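Local coordinates for protein beta-galactoside alpha-2,6-sialyltransferase (Photobacterium sp., PDB 2Z4T) that probably transfers sialic acid from CMP-sialic acid to galactose-containing acceptors in an alpha-2,6 linkage, and is captured here with CMP and lactose bound, at residues T53-V58 and E73-S78; V121-L126 and S199-H204; N242-L247 and T299-L304. All coordinates share one frame; numbering follows the deposited sequence.

In the fold
The three contacts follow one another along the chain and none touches another. Interaction 1 lies in the N-terminal immunoglobulin-like beta-sandwich, its centre about 51 Å from that of interaction 2. Interactions 2 and 3 both belong to the GT-B sialyltransferase part, with centres about 23 Å apart and nearest atoms about 12 Å apart. Interaction 2 lines part of the cleft: His123 and His204 bind the galactose of the acceptor, and Ser125 and Leu126 touch the CMP. Interaction 3 contains a magnesium site of its own, away from the nucleotide and sugar pockets. Strand 103-122, broken by a bulge or short loop, runs from Val108, which touches Trp57 and Leu77, to its end at Val121-Asp122.

Interaction 1: residues T53-V58 and E73-S78; sequences TKHSWV and ESISLS
The indole of Trp57 and the side chain of Leu77 cross at about a right angle, with Leu77 CB over one face of the six-membered ring, 3.8 Å from its centroid, in a CH-pi contact. CB sits toward the rim, nearest Trp57 CZ2, while Leu77 CD1 approaches the same ring system near Trp57 CE3 at 3.9 Å. The edge of the indole does polar work: Trp57 NE1 donates to Ile75 O over 2.8 Å, the oxygen lying almost in the ring plane. Seen from the acceptor, the donor stands well above the plane of the Ile75 carbonyl. Two residues back on the same side of the strand, His55 has CG between the backbone N and the carbonyl carbon (chi1 76°), and its imidazole meets the loop at Glu73-Ile75. His55 NE2 makes a weak hydrogen bond to Ser74 O at 3.2 Å, and Ile75 CG2 lies over the centre of one ring face. These side chains, Trp57 and Leu77 buried, join loop 73-76 and strand 77-80 to strand 52-61 of the immunoglobulin-like sandwich. Strand 52-61 pairs with strand 88-98, whose Phe94 ring meets Trp57, whereas strand 77-80 pairs with strand 39-42; Val108 of strand 103-122 touches both Trp57 and Leu77.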
loop_
_atom_site.group_PDB
_atom_site.type_symbol
_atom_site.label_atom_id
_atom_site.label_comp_id
_atom_site.label_asym_id
_atom_site.label_seq_id
_atom_site.Cartn_x
_atom_site.Cartn_y
_atom_site.Cartn_z
ATOM N N THR A 53 42.755 14.263 28.732
ATOM C CA THR A 53 44.068 14.886 28.701
ATOM C C THR A 53 44.664 14.941 27.275
ATOM O O THR A 53 45.055 16.006 26.798
ATOM C CB THR A 53 45.028 14.112 29.628
ATOM O OG1 THR A 53 44.495 14.094 30.956
ATOM C CG2 THR A 53 46.415 14.741 29.643
ATOM N N LYS A 54 44.786 13.761 26.657
ATOM C CA LYS A 54 45.177 13.527 25.267
ATOM C C LYS A 54 43.774 13.148 24.787
ATOM O O LYS A 54 43.051 12.537 25.570
ATOM C CB LYS A 54 46.219 12.419 25.241
ATOM C CG LYS A 54 47.568 12.866 25.816
ATOM C CD LYS A 54 48.469 11.719 26.329
ATOM C CE LYS A 54 49.265 11.001 25.205
ATOM N NZ LYS A 54 50.212 11.833 24.361
ATOM N N HIS A 55 43.375 13.340 23.532
ATOM C CA HIS A 55 43.137 12.296 22.569
ATOM C C HIS A 55 43.610 12.347 21.117
ATOM O O HIS A 55 44.370 13.216 20.694
ATOM C CB HIS A 55 41.612 12.358 22.436
ATOM C CG HIS A 55 41.145 13.518 21.603
ATOM N ND1 HIS A 55 41.512 14.824 21.868
ATOM C CD2 HIS A 55 40.399 13.564 20.474
ATOM C CE1 HIS A 55 40.994 15.624 20.951
ATOM N NE2 HIS A 55 40.313 14.883 20.093
ATOM N N SER A 56 43.075 11.396 20.347
ATOM C CA SER A 56 43.309 11.289 18.907
ATOM C C SER A 56 42.087 10.723 18.182
ATOM O O SER A 56 41.426 9.803 18.682
ATOM C CB SER A 56 44.538 10.412 18.611
ATOM O OG SER A 56 44.305 9.038 18.926
ATOM N N TRP A 57 41.797 11.304 17.016
ATOM C CA TRP A 57 40.876 10.737 16.023
ATOM C C TRP A 57 41.658 10.408 14.749
ATOM O O TRP A 57 42.483 11.208 14.288
ATOM C CB TRP A 57 39.778 11.715 15.663
ATOM C CG TRP A 57 38.591 11.712 16.556
ATOM C CD1 TRP A 57 38.232 12.691 17.443
ATOM C CD2 TRP A 57 37.562 10.700 16.629
ATOM N NE1 TRP A 57 37.047 12.351 18.058
ATOM C CE2 TRP A 57 36.615 11.140 17.581
ATOM C CE3 TRP A 57 37.359 9.466 15.989
ATOM C CZ2 TRP A 57 35.486 10.378 17.926
ATOM C CZ3 TRP A 57 36.215 8.715 16.317
ATOM C CH2 TRP A 57 35.297 9.180 17.281
ATOM N N VAL A 58 41.409 9.232 14.182
ATOM C CA VAL A 58 42.166 8.789 13.016
ATOM C C VAL A 58 41.261 8.081 12.019
ATOM O O VAL A 58 40.546 7.131 12.361
ATOM C CB VAL A 58 43.337 7.866 13.404
ATOM C CG1 VAL A 58 44.037 7.335 12.143
ATOM C CG2 VAL A 58 44.330 8.594 14.290
ATOM N N GLU A 73 40.670 17.816 16.407
ATOM C CA GLU A 73 40.918 18.500 17.692
ATOM C C GLU A 73 39.738 18.609 18.668
ATOM O O GLU A 73 39.910 19.068 19.805
ATOM C CB GLU A 73 41.586 19.870 17.485
ATOM C CG GLU A 73 42.980 19.806 16.801
ATOM C CD GLU A 73 43.736 18.475 17.032
ATOM O OE1 GLU A 73 43.716 17.947 18.175
ATOM O OE2 GLU A 73 44.350 17.961 16.064
ATOM N N SER A 74 38.552 18.183 18.236
ATOM C CA SER A 74 37.413 18.130 19.133
ATOM C C SER A 74 37.181 16.672 19.525
ATOM O O SER A 74 37.554 15.764 18.772
ATOM C CB SER A 74 36.169 18.750 18.484
ATOM O OG SER A 74 35.645 17.910 17.478
ATOM N N ILE A 75 36.585 16.442 20.699
ATOM C CA ILE A 75 36.418 15.063 21.177
ATOM C C ILE A 75 35.253 14.346 20.485
ATOM O O ILE A 75 35.353 13.167 20.178
ATOM C CB ILE A 75 36.475 14.896 22.748
ATOM C CG1 ILE A 75 35.111 15.048 23.387
ATOM C CG2 ILE A 75 37.532 15.795 23.386
ATOM C CD1 ILE A 75 34.453 13.708 23.637
ATOM N N SER A 76 34.178 15.056 20.184
ATOM C CA SER A 76 33.168 14.455 19.338
ATOM C C SER A 76 33.607 14.476 17.865
ATOM O O SER A 76 34.286 15.396 17.422
ATOM C CB SER A 76 31.803 15.110 19.541
ATOM O OG SER A 76 31.675 16.273 18.763
ATOM N N LEU A 77 33.231 13.436 17.129
ATOM C CA LEU A 77 33.620 13.265 15.731
ATOM C C LEU A 77 32.700 14.041 14.797
ATOM O O LEU A 77 31.497 13.801 14.754
ATOM C CB LEU A 77 33.584 11.782 15.355
ATOM C CG LEU A 77 33.800 11.420 13.879
ATOM C CD1 LEU A 77 35.288 11.538 13.467
ATOM C CD2 LEU A 77 33.224 10.037 13.562
ATOM N N SER A 78 33.278 14.965 14.046
ATOM C CA SER A 78 32.512 15.739 13.098
ATOM C C SER A 78 33.036 15.534 11.673
ATOM O O SER A 78 34.193 15.850 11.373
ATOM C CB SER A 78 32.550 17.205 13.496
ATOM O OG SER A 78 31.335 17.809 13.126
#

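Interaction 2: residues V121-L126 and S199-H204; sequences VDHASL and SSNTAH. With GAL (beta-D-galactopyranose), chain B; C5P (cytidine-5'-monophosphate), chain C.
His123 and His204 meet edge to face at the acceptor site of the GT-B fold, beyond the C-terminal ends of two adjacent parallel strands of its N-terminal Rossmann-like domain. The strands are bridged at Val121 and Ser200, with Val121 N bonded to Ser199 O and Asn201 N to Val121 O. From CB of His123, a chi1 of 68° places CG between the backbone N and the carbonyl carbon. Farther out, ND1 lies 4.1 Å from Asn201 ND2, and CE1 points onto one face of the His204 imidazole, 3.4 Å from His204 CD2. On the other branch, His123 CD2 lies near GAL O5. At the tip, His123 NE2 donates to GAL O4 at 2.9 Å and to GAL O5 at 3.2 Å. His204 NE2 also bonds to GAL O4, so both imidazoles grip this hydroxyl; His204 ND1 is hydrogen-bonded to His175 NE2. Asp232 binds both the galactose and Asn201 ND2. Thr128 is the partner of Asp122 OD2. The other carboxylate oxygen, Asp122 OD1, accepts from Ala124 N, closing an Asx turn, and from Asn201 ND2, the latter nearly along the C-O axis at 2.9 Å, the former from well above the opposite face of the carboxylate.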
loop_
_atom_site.group_PDB
_atom_site.type_symbol
_atom_site.label_atom_id
_atom_site.label_comp_id
_atom_site.label_asym_id
_atom_site.label_seq_id
_atom_site.Cartn_x
_atom_site.Cartn_y
_atom_site.Cartn_z
ATOM N N VAL A 121 1.797 6.413 -4.301
ATOM C CA VAL A 121 0.627 7.188 -4.674
ATOM C C VAL A 121 -0.589 6.289 -4.882
ATOM O O VAL A 121 -0.556 5.312 -5.669
ATOM C CB VAL A 121 0.875 8.030 -5.957
ATOM C CG1 VAL A 121 -0.287 8.999 -6.222
ATOM C CG2 VAL A 121 2.204 8.813 -5.873
ATOM N N ASP A 122 -1.675 6.643 -4.197
ATOM C CA ASP A 122 -2.939 5.969 -4.373
ATOM C C ASP A 122 -4.080 6.730 -3.698
ATOM O O ASP A 122 -3.908 7.333 -2.636
ATOM C CB ASP A 122 -2.866 4.532 -3.822
ATOM C CG ASP A 122 -4.204 3.817 -3.904
ATOM O OD1 ASP A 122 -4.833 3.838 -4.988
ATOM O OD2 ASP A 122 -4.643 3.249 -2.889
ATOM N N HIS A 123 -5.255 6.662 -4.304
ATOM C CA HIS A 123 -6.414 7.379 -3.808
ATOM C C HIS A 123 -7.426 6.370 -3.284
ATOM O O HIS A 123 -8.399 6.766 -2.639
ATOM C CB HIS A 123 -7.066 8.170 -4.944
ATOM C CG HIS A 123 -7.691 7.288 -5.979
ATOM N ND1 HIS A 123 -6.943 6.606 -6.919
ATOM C CD2 HIS A 123 -8.981 6.925 -6.183
ATOM C CE1 HIS A 123 -7.750 5.876 -7.671
ATOM N NE2 HIS A 123 -8.991 6.051 -7.244
ATOM N N ALA A 124 -7.208 5.087 -3.581
ATOM C CA ALA A 124 -8.184 4.026 -3.290
ATOM C C ALA A 124 -7.880 3.345 -1.953
ATOM O O ALA A 124 -7.444 4.025 -1.022
ATOM C CB ALA A 124 -8.231 3.026 -4.419
ATOM N N SER A 125 -8.107 2.029 -1.838
ATOM C CA SER A 125 -7.911 1.334 -0.544
ATOM C C SER A 125 -6.856 0.250 -0.613
ATOM O O SER A 125 -5.923 0.217 0.200
ATOM C CB SER A 125 -9.206 0.713 -0.027
ATOM O OG SER A 125 -10.242 1.673 0.050
ATOM N N LEU A 126 -6.998 -0.626 -1.599
ATOM C CA LEU A 126 -6.109 -1.777 -1.733
ATOM C C LEU A 126 -4.636 -1.393 -1.914
ATOM O O LEU A 126 -3.793 -1.812 -1.096
ATOM C CB LEU A 126 -6.579 -2.674 -2.860
ATOM C CG LEU A 126 -6.152 -4.125 -2.711
ATOM C CD1 LEU A 126 -6.421 -4.651 -1.315
ATOM C CD2 LEU A 126 -6.919 -4.944 -3.719
ATOM N N SER A 199 5.773 3.727 -6.565
ATOM C CA SER A 199 4.691 2.809 -6.330
ATOM C C SER A 199 3.349 3.466 -6.628
ATOM O O SER A 199 3.071 4.581 -6.175
ATOM C CB SER A 199 4.713 2.294 -4.883
ATOM O OG SER A 199 3.743 1.264 -4.707
ATOM N N SER A 200 2.507 2.757 -7.369
ATOM C CA SER A 200 1.204 3.282 -7.708
ATOM C C SER A 200 0.125 2.228 -7.807
ATOM O O SER A 200 0.398 1.061 -8.128
ATOM C CB SER A 200 1.247 4.040 -9.034
ATOM O OG SER A 200 -0.066 4.418 -9.428
ATOM N N ASN A 201 -1.096 2.675 -7.493
ATOM C CA ASN A 201 -2.334 2.134 -8.052
ATOM C C ASN A 201 -2.113 1.784 -9.543
ATOM O O ASN A 201 -1.654 2.624 -10.319
ATOM C CB ASN A 201 -3.435 3.199 -7.873
ATOM C CG ASN A 201 -4.793 2.760 -8.387
ATOM O OD1 ASN A 201 -4.965 2.486 -9.584
ATOM N ND2 ASN A 201 -5.788 2.746 -7.490
ATOM N N THR A 202 -2.409 0.543 -9.920
ATOM C CA THR A 202 -2.140 0.058 -11.270
ATOM C C THR A 202 -2.970 0.776 -12.334
ATOM O O THR A 202 -2.395 1.404 -13.253
ATOM C CB THR A 202 -2.312 -1.486 -11.359
ATOM O OG1 THR A 202 -1.438 -2.112 -10.404
ATOM C CG2 THR A 202 -1.979 -2.014 -12.760
ATOM N N ALA A 203 -4.303 0.702 -12.209
ATOM C CA ALA A 203 -5.231 1.323 -13.183
ATOM C C ALA A 203 -4.933 2.792 -13.417
ATOM O O ALA A 203 -5.147 3.293 -14.527
ATOM C CB ALA A 203 -6.685 1.164 -12.756
ATOM N N HIS A 204 -4.439 3.461 -12.370
ATOM C CA HIS A 204 -4.143 4.898 -12.395
ATOM C C HIS A 204 -2.643 5.222 -12.490
ATOM O O HIS A 204 -2.251 6.359 -12.203
ATOM C CB HIS A 204 -4.720 5.568 -11.137
ATOM C CG HIS A 204 -6.211 5.556 -11.086
ATOM N ND1 HIS A 204 -6.975 6.632 -11.484
ATOM C CD2 HIS A 204 -7.085 4.584 -10.729
ATOM C CE1 HIS A 204 -8.255 6.322 -11.368
ATOM N NE2 HIS A 204 -8.348 5.084 -10.924
HETATM C C1 GAL B . -12.812 6.268 -8.107
HETATM C C2 GAL B . -12.169 6.119 -9.484
HETATM C C3 GAL B . -12.210 4.651 -9.902
HETATM C C4 GAL B . -11.633 3.757 -8.797
HETATM C C5 GAL B . -12.264 4.057 -7.435
HETATM C C6 GAL B . -11.565 3.337 -6.279
HETATM O O2 GAL B . -12.838 6.957 -10.413
HETATM O O3 GAL B . -11.486 4.465 -11.109
HETATM O O4 GAL B . -10.236 3.953 -8.750
HETATM O O5 GAL B . -12.159 5.434 -7.174
HETATM O O6 GAL B . -11.735 1.935 -6.327
HETATM O O3P C5P C . -15.405 -2.872 -2.673
HETATM P P C5P C . -14.150 -2.607 -3.416
HETATM O O1P C5P C . -14.115 -1.124 -3.754
HETATM O O2P C5P C . -13.897 -3.616 -4.518
HETATM O "O5'" C5P C . -12.987 -2.906 -2.388
HETATM C "C5'" C5P C . -11.660 -2.474 -2.597
HETATM C "C4'" C5P C . -10.987 -2.586 -1.231
HETATM O "O4'" C5P C . -11.647 -1.726 -0.291
HETATM C "C3'" C5P C . -11.105 -3.963 -0.604
HETATM O "O3'" C5P C . -10.039 -4.833 -0.966
HETATM C "C2'" C5P C . -10.987 -3.640 0.860
HETATM O "O2'" C5P C . -9.640 -3.293 1.190
HETATM C "C1'" C5P C . -11.716 -2.343 1.001
HETATM N N1 C5P C . -13.089 -2.582 1.439
HETATM C C2 C5P C . -13.344 -2.814 2.818
HETATM N N3 C5P C . -14.610 -3.017 3.261
HETATM C C4 C5P C . -15.656 -3.015 2.392
HETATM C C5 C5P C . -15.435 -2.789 1.017
HETATM C C6 C5P C . -14.125 -2.566 0.561
HETATM O O2 C5P C . -12.419 -2.844 3.643
HETATM N N4 C5P C . -16.909 -3.212 2.875
#

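Interaction 3: residues N242-L247 and T299-L304; sequences NWRDTL and TLEPSL. With MG (magnesium ion), chain M.
Arg244 and Glu301 are brought together by bends in both side chains: chi3 of -35° turns NE of the arginine, and chi2 of -78° folds CD of the glutamate. The side chains cross at about a right angle, with the guanidinium and carboxylate planes 80° apart. Arg244 NH1 donates to Glu301 OE1 at 3.0 Å in a salt bridge. The oxygen lies in the guanidinium plane, but the donor stands above the carboxylate plane. Glu301 OE1 also binds the magnesium ion at 2.5 Å, and would thus be shared between two positive charges. Ser303 OG is the second protein ligand of the ion, at 2.8 Å, and lies 3.3 Å from Arg244 CB. In the GT-B sialyltransferase fold the ion binds residues following helix 297-300, and Arg244, from the type I beta turn Trp243-Thr246, packs against them. Tyr241 takes Arg244 NE through its carbonyl oxygen and forms a cation-pi contact with the guanidinium. On the apolar side, Leu304 lies across the arginine chain, its CG 3.9 Å from Arg244 CG. Leu304 CD2 approaches the edge of the Trp243 indole at CE3, while Thr246 OG1 stands over one face of that ring and bonds to Trp243 O.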
loop_
_atom_site.group_PDB
_atom_site.type_symbol
_atom_site.label_atom_id
_atom_site.label_comp_id
_atom_site.label_asym_id
_atom_site.label_seq_id
_atom_site.Cartn_x
_atom_site.Cartn_y
_atom_site.Cartn_z
ATOM N N ASN A 242 -12.863 -6.858 -20.375
ATOM C CA ASN A 242 -13.190 -6.223 -21.657
ATOM C C ASN A 242 -12.071 -6.339 -22.680
ATOM O O ASN A 242 -12.330 -6.515 -23.875
ATOM C CB ASN A 242 -13.602 -4.762 -21.457
ATOM C CG ASN A 242 -14.922 -4.649 -20.724
ATOM O OD1 ASN A 242 -15.812 -5.482 -20.924
ATOM N ND2 ASN A 242 -15.053 -3.651 -19.853
ATOM N N TRP A 243 -10.835 -6.267 -22.202
ATOM C CA TRP A 243 -9.677 -6.240 -23.074
ATOM C C TRP A 243 -9.385 -7.607 -23.697
ATOM O O TRP A 243 -8.579 -7.717 -24.641
ATOM C CB TRP A 243 -8.474 -5.734 -22.310
ATOM C CG TRP A 243 -7.410 -5.160 -23.183
ATOM C CD1 TRP A 243 -7.402 -3.931 -23.774
ATOM C CD2 TRP A 243 -6.183 -5.785 -23.542
ATOM N NE1 TRP A 243 -6.245 -3.754 -24.480
ATOM C CE2 TRP A 243 -5.474 -4.877 -24.352
ATOM C CE3 TRP A 243 -5.603 -7.024 -23.243
ATOM C CZ2 TRP A 243 -4.210 -5.172 -24.885
ATOM C CZ3 TRP A 243 -4.340 -7.318 -23.778
ATOM C CH2 TRP A 243 -3.662 -6.395 -24.588
ATOM N N ARG A 244 -10.067 -8.639 -23.189
ATOM C CA ARG A 244 -10.022 -9.955 -23.805
ATOM C C ARG A 244 -10.376 -9.868 -25.293
ATOM O O ARG A 244 -9.816 -10.628 -26.095
ATOM C CB ARG A 244 -10.965 -10.928 -23.105
ATOM C CG ARG A 244 -10.542 -11.327 -21.701
ATOM C CD ARG A 244 -11.587 -12.246 -21.086
ATOM N NE ARG A 244 -12.922 -11.858 -21.538
ATOM C CZ ARG A 244 -13.928 -12.698 -21.748
ATOM N NH1 ARG A 244 -13.759 -13.993 -21.521
ATOM N NH2 ARG A 244 -15.099 -12.242 -22.187
ATOM N N ASP A 245 -11.269 -8.940 -25.659
ATOM C CA ASP A 245 -11.748 -8.824 -27.054
ATOM C C ASP A 245 -10.681 -8.310 -28.018
ATOM O O ASP A 245 -10.790 -8.497 -29.231
ATOM C CB ASP A 245 -12.989 -7.910 -27.179
ATOM C CG ASP A 245 -14.195 -8.396 -26.366
ATOM O OD1 ASP A 245 -14.220 -9.560 -25.891
ATOM O OD2 ASP A 245 -15.138 -7.581 -26.199
ATOM N N THR A 246 -9.658 -7.654 -27.485
ATOM C CA THR A 246 -8.657 -7.004 -28.326
ATOM C C THR A 246 -8.094 -7.936 -29.404
ATOM O O THR A 246 -7.555 -8.993 -29.089
ATOM C CB THR A 246 -7.516 -6.432 -27.464
ATOM O OG1 THR A 246 -8.082 -5.683 -26.387
ATOM C CG2 THR A 246 -6.624 -5.517 -28.261
ATOM N N LEU A 247 -8.252 -7.548 -30.669
ATOM C CA LEU A 247 -7.470 -8.138 -31.766
ATOM C C LEU A 247 -6.015 -7.724 -31.627
ATOM O O LEU A 247 -5.726 -6.585 -31.232
ATOM C CB LEU A 247 -7.921 -7.618 -33.130
ATOM C CG LEU A 247 -9.371 -7.671 -33.587
ATOM C CD1 LEU A 247 -9.411 -7.248 -35.036
ATOM C CD2 LEU A 247 -9.965 -9.060 -33.389
ATOM N N THR A 299 -4.225 -16.496 -16.399
ATOM C CA THR A 299 -4.052 -17.888 -16.818
ATOM C C THR A 299 -5.413 -18.538 -17.002
ATOM O O THR A 299 -5.656 -19.225 -18.003
ATOM C CB THR A 299 -3.227 -18.679 -15.773
ATOM O OG1 THR A 299 -1.871 -18.221 -15.798
ATOM C CG2 THR A 299 -3.268 -20.214 -16.041
ATOM N N LEU A 300 -6.295 -18.321 -16.024
ATOM C CA LEU A 300 -7.700 -18.738 -16.110
ATOM C C LEU A 300 -8.396 -18.290 -17.410
ATOM O O LEU A 300 -9.209 -19.049 -17.952
ATOM C CB LEU A 300 -8.467 -18.216 -14.899
ATOM C CG LEU A 300 -8.167 -18.931 -13.566
ATOM C CD1 LEU A 300 -8.697 -18.148 -12.379
ATOM C CD2 LEU A 300 -8.728 -20.372 -13.560
ATOM N N GLU A 301 -8.107 -17.068 -17.886
ATOM C CA GLU A 301 -8.593 -16.595 -19.196
ATOM C C GLU A 301 -7.580 -16.884 -20.302
ATOM O O GLU A 301 -6.586 -16.174 -20.433
ATOM C CB GLU A 301 -8.890 -15.099 -19.199
ATOM C CG GLU A 301 -10.068 -14.667 -18.343
ATOM C CD GLU A 301 -11.407 -14.947 -18.992
ATOM O OE1 GLU A 301 -11.421 -15.345 -20.180
ATOM O OE2 GLU A 301 -12.443 -14.752 -18.307
ATOM N N PRO A 302 -7.840 -17.911 -21.123
ATOM C CA PRO A 302 -6.867 -18.218 -22.181
ATOM C C PRO A 302 -6.498 -17.009 -23.058
ATOM O O PRO A 302 -5.341 -16.869 -23.455
ATOM C CB PRO A 302 -7.562 -19.312 -23.010
ATOM C CG PRO A 302 -8.604 -19.886 -22.119
ATOM C CD PRO A 302 -9.003 -18.824 -21.129
ATOM N N SER A 303 -7.457 -16.132 -23.339
ATOM C CA SER A 303 -7.183 -15.003 -24.232
ATOM C C SER A 303 -6.202 -13.984 -23.641
ATOM O O SER A 303 -5.614 -13.195 -24.370
ATOM C CB SER A 303 -8.479 -14.331 -24.711
ATOM O OG SER A 303 -9.057 -13.548 -23.683
ATOM N N LEU A 304 -5.999 -14.027 -22.324
ATOM C CA LEU A 304 -5.029 -13.142 -21.667
ATOM C C LEU A 304 -3.622 -13.746 -21.473
ATOM O O LEU A 304 -2.722 -13.084 -20.921
ATOM C CB LEU A 304 -5.604 -12.601 -20.352
ATOM C CG LEU A 304 -6.899 -11.803 -20.531
ATOM C CD1 LEU A 304 -7.577 -11.523 -19.184
ATOM C CD2 LEU A 304 -6.687 -10.512 -21.359
HETATM MG MG MG M . -9.994 -15.709 -22.200
#